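Local coordinates for methyltransferase domain-containing protein (Serratia marcescens, PDB 7CLU) that transfers a methyl group from S-adenosyl-L-methionine to an oxygen of its substrate in the prodigiosin synthetic pathway, at the interface of chains A and B. Coordinates in Å, arbitrary orientation; residue numbers count along the deposited sequence, not the author numbering. Chains: chain A/B, Methyltransferase domain-containing protein.

Contacts 1 and 2 are neighbouring patches of one two-fold interface, their C-alpha centres about 8 Å apart, and they share A:Met12 and B:Ala18. Helix 5-12 of chain A links them: in contact 1 it and the residues just after it pack against helices 93-107 and 15-26 of chain B, while contact 2 uses helix 15-26 again with the loop at B:Met64 and B:Tyr66. Contact 1 is apolar; contact 2 adds a hydrogen bond and a water bridge. Each subunit's N-terminal helix thus packs against its partner. The centres lie about 25 and 22 Å from A:His247, the predicted proton acceptor, suggesting a part in assembly rather than chemistry.

Contact 1: the interface of chains A and B. Residues chain A 9, 12-13, 15-16; chain B 18, 22, 95, 99, 103.
The backbone carbonyl oxygen of A:Met12 is met by methyl groups from two helices of chain B: its O lies 3.4 Å from CB of B:Ala18 and 3.5 Å from CD1 of B:Ile99. These are van der Waals contacts; no nitrogen or oxygen comes within bonding range across this patch. The same oxygen lies at the edge of the A:Phe15 ring, in its plane. B:Ile99 is the central wedge. Its CD1 tip also rests 3.7 Å from SD of A:Met13, while its other branch, CG2, touches CE1 of A:Phe15 at 3.6 Å. A chi1 of 66° tucks CG of A:Phe15 in over its own backbone, between N and the carbonyl carbon, and turns the ring toward B:Ile99 and B:Leu103. Its far corner, CZ, reaches B:Leu103 at CB, 3.8 Å away, the two side chains meeting nearly at right angles. Within chain A, CD1 of A:Phe16 covers one face of the A:Phe15 ring near its rim. At the other end of the patch, the bend of A:Met12 at chi3 (64°) brings its CE methyl to B:Leu95, 3.6 Å from CD2. That leucine branch also touches A:Val9, 4.0 Å from CG1. Together the groups form an apolar seam between the N-terminal segment of one subunit and helices 15-26 and 93-107 of the other, part of the dimer interface expected for this O-methyltransferase family.

Contact 2: the interface of chains A and B. Residues chain A 7-8, 11-12, 14; chain B 17-18, 21, 64, 66.
Helix 5-12 of chain A presents A:Ala8, A:Gln11 and A:Met12 to B:Gln17, B:Ala18 and B:Leu21 of helix 15-26 and to B:Tyr66 in a loop, with helical backbone torsions at all three chain A positions. A:Gln11 and B:Tyr66 meet tip to tip. The phenol OH donates a 2.7 Å hydrogen bond to the amide oxygen OE1 of A:Gln11, arriving in the carbonyl plane on a lone pair with a C=O...donor angle of 129°. OE1 in turn lies at the edge of the tyrosine ring, in its plane, and the amide is turned 30° from that ring. Water 1 is a second partner for OE1, at 2.8 Å, and bridges it to the backbone O of B:Met64, 2.6 Å from the water. The glutamine reaches this pair of partners because its chain runs extended beyond CG (chi2 -158°). Its amide nitrogen NE2 packs 3.7 Å from CG of B:Gln17, the two side chains meeting at a slant. B:Leu21 packs against the tyrosine within chain B: its CD2 lies over the centre of one ring face, while CD1 touches CB of A:Gln11 at 3.6 Å. CB of this leucine also rests 3.6 Å from CG of A:Met12, and CB of A:Ala8 lies 3.8 Å from CE1 of B:Tyr66. This mixed polar and apolar patch joins the dimerisation regions of the two subunits, with a tyrosine bond and water bridge that should limit rotation of the A:Gln11 amide.

Contact 1: the interface of chains A and B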
loop_
_atom_site.group_PDB
_atom_site.type_symbol
_atom_site.label_atom_id
_atom_site.label_comp_id
_atom_site.label_asym_id
_atom_site.label_seq_id
_atom_site.Cartn_x
_atom_site.Cartn_y
_atom_site.Cartn_z
ATOM N N VAL A 9 -12.122 3.485 -1.789
ATOM C CA VAL A 9 -11.253 4.390 -2.532
ATOM C C VAL A 9 -10.022 4.722 -1.711
ATOM O O VAL A 9 -8.897 4.701 -2.219
ATOM C CB VAL A 9 -12.017 5.669 -2.931
ATOM C CG1 VAL A 9 -11.047 6.740 -3.452
ATOM C CG2 VAL A 9 -13.110 5.370 -3.957
ATOM N N MET A 12 -7.817 1.627 -1.833
ATOM C CA MET A 12 -7.224 1.425 -3.149
ATOM C C MET A 12 -6.078 2.402 -3.414
ATOM O O MET A 12 -5.175 2.088 -4.197
ATOM C CB MET A 12 -8.291 1.548 -4.245
ATOM C CG MET A 12 -9.319 0.416 -4.257
ATOM S SD MET A 12 -10.829 0.853 -5.170
ATOM C CE MET A 12 -10.151 1.060 -6.810
ATOM N N MET A 13 -6.085 3.572 -2.767
ATOM C CA MET A 13 -5.022 4.565 -2.917
ATOM C C MET A 13 -3.952 4.461 -1.838
ATOM O O MET A 13 -3.027 5.282 -1.817
ATOM C CB MET A 13 -5.599 5.986 -2.874
ATOM C CG MET A 13 -6.812 6.172 -3.749
ATOM S SD MET A 13 -6.380 5.869 -5.453
ATOM C CE MET A 13 -5.759 7.503 -5.838
ATOM N N PHE A 15 -1.478 2.614 -1.523
ATOM C CA PHE A 15 -0.105 2.519 -2.014
ATOM C C PHE A 15 0.577 3.886 -2.041
ATOM O O PHE A 15 1.815 3.938 -1.975
ATOM C CB PHE A 15 -0.050 1.826 -3.405
ATOM C CG PHE A 15 -0.715 2.615 -4.519
ATOM C CD1 PHE A 15 -2.086 2.559 -4.704
ATOM C CD2 PHE A 15 0.043 3.392 -5.386
ATOM C CE1 PHE A 15 -2.700 3.299 -5.717
ATOM C CE2 PHE A 15 -0.570 4.131 -6.406
ATOM C CZ PHE A 15 -1.945 4.081 -6.555
ATOM N N PHE A 16 -0.193 4.986 -2.058
ATOM C CA PHE A 16 0.391 6.327 -1.897
ATOM C C PHE A 16 1.203 6.435 -0.609
ATOM O O PHE A 16 2.379 6.818 -0.626
ATOM C CB PHE A 16 -0.692 7.409 -1.864
ATOM C CG PHE A 16 -1.285 7.748 -3.192
ATOM C CD1 PHE A 16 -0.981 7.018 -4.331
ATOM C CD2 PHE A 16 -2.173 8.821 -3.295
ATOM C CE1 PHE A 16 -1.555 7.341 -5.553
ATOM C CE2 PHE A 16 -2.741 9.162 -4.521
ATOM C CZ PHE A 16 -2.431 8.412 -5.655
ATOM N N ALA B 18 -4.547 -2.311 -1.005
ATOM C CA ALA B 18 -4.901 -1.625 -2.241
ATOM C C ALA B 18 -5.002 -2.617 -3.396
ATOM O O ALA B 18 -5.993 -2.633 -4.135
ATOM C CB ALA B 18 -3.875 -0.532 -2.545
ATOM N N THR B 22 -8.074 -3.881 -5.977
ATOM C CA THR B 22 -8.069 -3.693 -7.427
ATOM C C THR B 22 -8.051 -5.033 -8.162
ATOM O O THR B 22 -8.704 -5.181 -9.205
ATOM C CB THR B 22 -6.892 -2.824 -7.888
ATOM O OG1 THR B 22 -5.665 -3.548 -7.751
ATOM C CG2 THR B 22 -6.813 -1.488 -7.116
ATOM N N LEU B 95 -11.513 3.107 -11.343
ATOM C CA LEU B 95 -10.359 3.520 -10.554
ATOM C C LEU B 95 -9.345 2.390 -10.441
ATOM O O LEU B 95 -8.135 2.611 -10.569
ATOM C CB LEU B 95 -10.812 3.986 -9.168
ATOM C CG LEU B 95 -9.700 4.394 -8.198
ATOM C CD1 LEU B 95 -8.892 5.577 -8.733
ATOM C CD2 LEU B 95 -10.298 4.689 -6.835
ATOM N N ILE B 99 -5.501 2.622 -11.454
ATOM C CA ILE B 99 -4.425 2.290 -10.512
ATOM C C ILE B 99 -3.527 1.209 -11.094
ATOM O O ILE B 99 -2.298 1.337 -11.105
ATOM C CB ILE B 99 -4.996 1.865 -9.144
ATOM C CG1 ILE B 99 -5.526 3.077 -8.360
ATOM C CG2 ILE B 99 -3.916 1.152 -8.312
ATOM C CD1 ILE B 99 -6.594 2.709 -7.320
ATOM N N LEU B 103 -1.174 4.356 -12.192
ATOM C CA LEU B 103 -0.663 4.979 -10.968
ATOM C C LEU B 103 0.268 4.051 -10.201
ATOM O O LEU B 103 1.361 4.460 -9.780
ATOM C CB LEU B 103 -1.825 5.422 -10.077
ATOM C CG LEU B 103 -2.756 6.470 -10.703
ATOM C CD1 LEU B 103 -3.691 7.074 -9.676
ATOM C CD2 LEU B 103 -1.950 7.548 -11.390
#

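Contact 2: the interface of chains A and B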
loop_
_atom_site.group_PDB
_atom_site.type_symbol
_atom_site.label_atom_id
_atom_site.label_comp_id
_atom_site.label_asym_id
_atom_site.label_seq_id
_atom_site.Cartn_x
_atom_site.Cartn_y
_atom_site.Cartn_z
ATOM N N ASP A 7 -14.289 4.544 1.738
ATOM C CA ASP A 7 -13.329 3.634 2.357
ATOM C C ASP A 7 -12.587 2.823 1.309
ATOM O O ASP A 7 -11.351 2.735 1.322
ATOM C CB ASP A 7 -14.052 2.694 3.322
ATOM C CG ASP A 7 -14.631 3.415 4.517
ATOM O OD1 ASP A 7 -13.868 4.145 5.187
ATOM O OD2 ASP A 7 -15.844 3.251 4.786
ATOM N N ALA A 8 -13.330 2.200 0.398
ATOM C CA ALA A 8 -12.685 1.407 -0.641
ATOM C C ALA A 8 -11.713 2.259 -1.443
ATOM O O ALA A 8 -10.575 1.846 -1.697
ATOM C CB ALA A 8 -13.748 0.772 -1.529
ATOM N N GLN A 11 -8.619 2.930 0.551
ATOM C CA GLN A 11 -7.687 1.808 0.618
ATOM C C GLN A 11 -7.065 1.484 -0.732
ATOM O O GLN A 11 -5.881 1.131 -0.792
ATOM C CB GLN A 11 -8.378 0.590 1.209
ATOM C CG GLN A 11 -8.873 0.837 2.598
ATOM C CD GLN A 11 -9.075 -0.442 3.363
ATOM O OE1 GLN A 11 -10.187 -0.979 3.415
ATOM N NE2 GLN A 11 -7.998 -0.948 3.964
ATOM N N MET A 12 -7.817 1.627 -1.833
ATOM C CA MET A 12 -7.224 1.425 -3.149
ATOM C C MET A 12 -6.078 2.402 -3.414
ATOM O O MET A 12 -5.175 2.088 -4.197
ATOM C CB MET A 12 -8.291 1.548 -4.245
ATOM C CG MET A 12 -9.319 0.416 -4.257
ATOM S SD MET A 12 -10.829 0.853 -5.170
ATOM C CE MET A 12 -10.151 1.060 -6.810
ATOM N N GLY A 14 -4.055 3.477 -0.949
ATOM C CA GLY A 14 -3.120 3.342 0.151
ATOM C C GLY A 14 -1.701 3.010 -0.259
ATOM O O GLY A 14 -0.799 3.102 0.589
ATOM N N GLN B 17 -3.507 -4.061 0.923
ATOM C CA GLN B 17 -4.945 -3.820 0.867
ATOM C C GLN B 17 -5.353 -3.238 -0.474
ATOM O O GLN B 17 -6.407 -3.596 -1.013
ATOM C CB GLN B 17 -5.359 -2.858 1.984
ATOM C CG GLN B 17 -5.422 -3.480 3.361
ATOM C CD GLN B 17 -4.091 -3.482 4.083
ATOM O OE1 GLN B 17 -3.031 -3.157 3.523
ATOM N NE2 GLN B 17 -4.144 -3.840 5.346
ATOM N N ALA B 18 -4.547 -2.311 -1.005
ATOM C CA ALA B 18 -4.901 -1.625 -2.241
ATOM C C ALA B 18 -5.002 -2.617 -3.396
ATOM O O ALA B 18 -5.993 -2.633 -4.135
ATOM C CB ALA B 18 -3.875 -0.532 -2.545
ATOM N N LEU B 21 -8.044 -5.054 -3.341
ATOM C CA LEU B 21 -9.247 -4.435 -3.884
ATOM C C LEU B 21 -9.198 -4.336 -5.407
ATOM O O LEU B 21 -10.186 -4.644 -6.084
ATOM C CB LEU B 21 -9.434 -3.051 -3.249
ATOM C CG LEU B 21 -9.929 -3.149 -1.815
ATOM C CD1 LEU B 21 -9.862 -1.790 -1.096
ATOM C CD2 LEU B 21 -11.358 -3.666 -1.814
ATOM N N MET B 64 -10.685 -7.770 5.521
ATOM C CA MET B 64 -10.727 -6.328 5.338
ATOM C C MET B 64 -12.122 -5.744 5.536
ATOM O O MET B 64 -12.266 -4.514 5.537
ATOM C CB MET B 64 -10.201 -5.952 3.943
ATOM C CG MET B 64 -8.707 -6.144 3.792
ATOM S SD MET B 64 -8.191 -6.288 2.081
ATOM C CE MET B 64 -8.603 -4.625 1.538
ATOM N N TYR B 66 -14.893 -6.210 3.515
ATOM C CA TYR B 66 -15.681 -5.975 2.313
ATOM C C TYR B 66 -16.648 -7.110 2.012
ATOM O O TYR B 66 -17.639 -6.896 1.300
ATOM C CB TYR B 66 -14.746 -5.708 1.122
ATOM C CG TYR B 66 -14.067 -4.361 1.279
ATOM C CD1 TYR B 66 -14.745 -3.184 0.969
ATOM C CD2 TYR B 66 -12.780 -4.254 1.811
ATOM C CE1 TYR B 66 -14.153 -1.941 1.146
ATOM C CE2 TYR B 66 -12.178 -3.018 1.983
ATOM C CZ TYR B 66 -12.868 -1.861 1.647
ATOM O OH TYR B 66 -12.299 -0.619 1.817
HETATM O O HOH W 1 -10.699 -2.433 5.811
#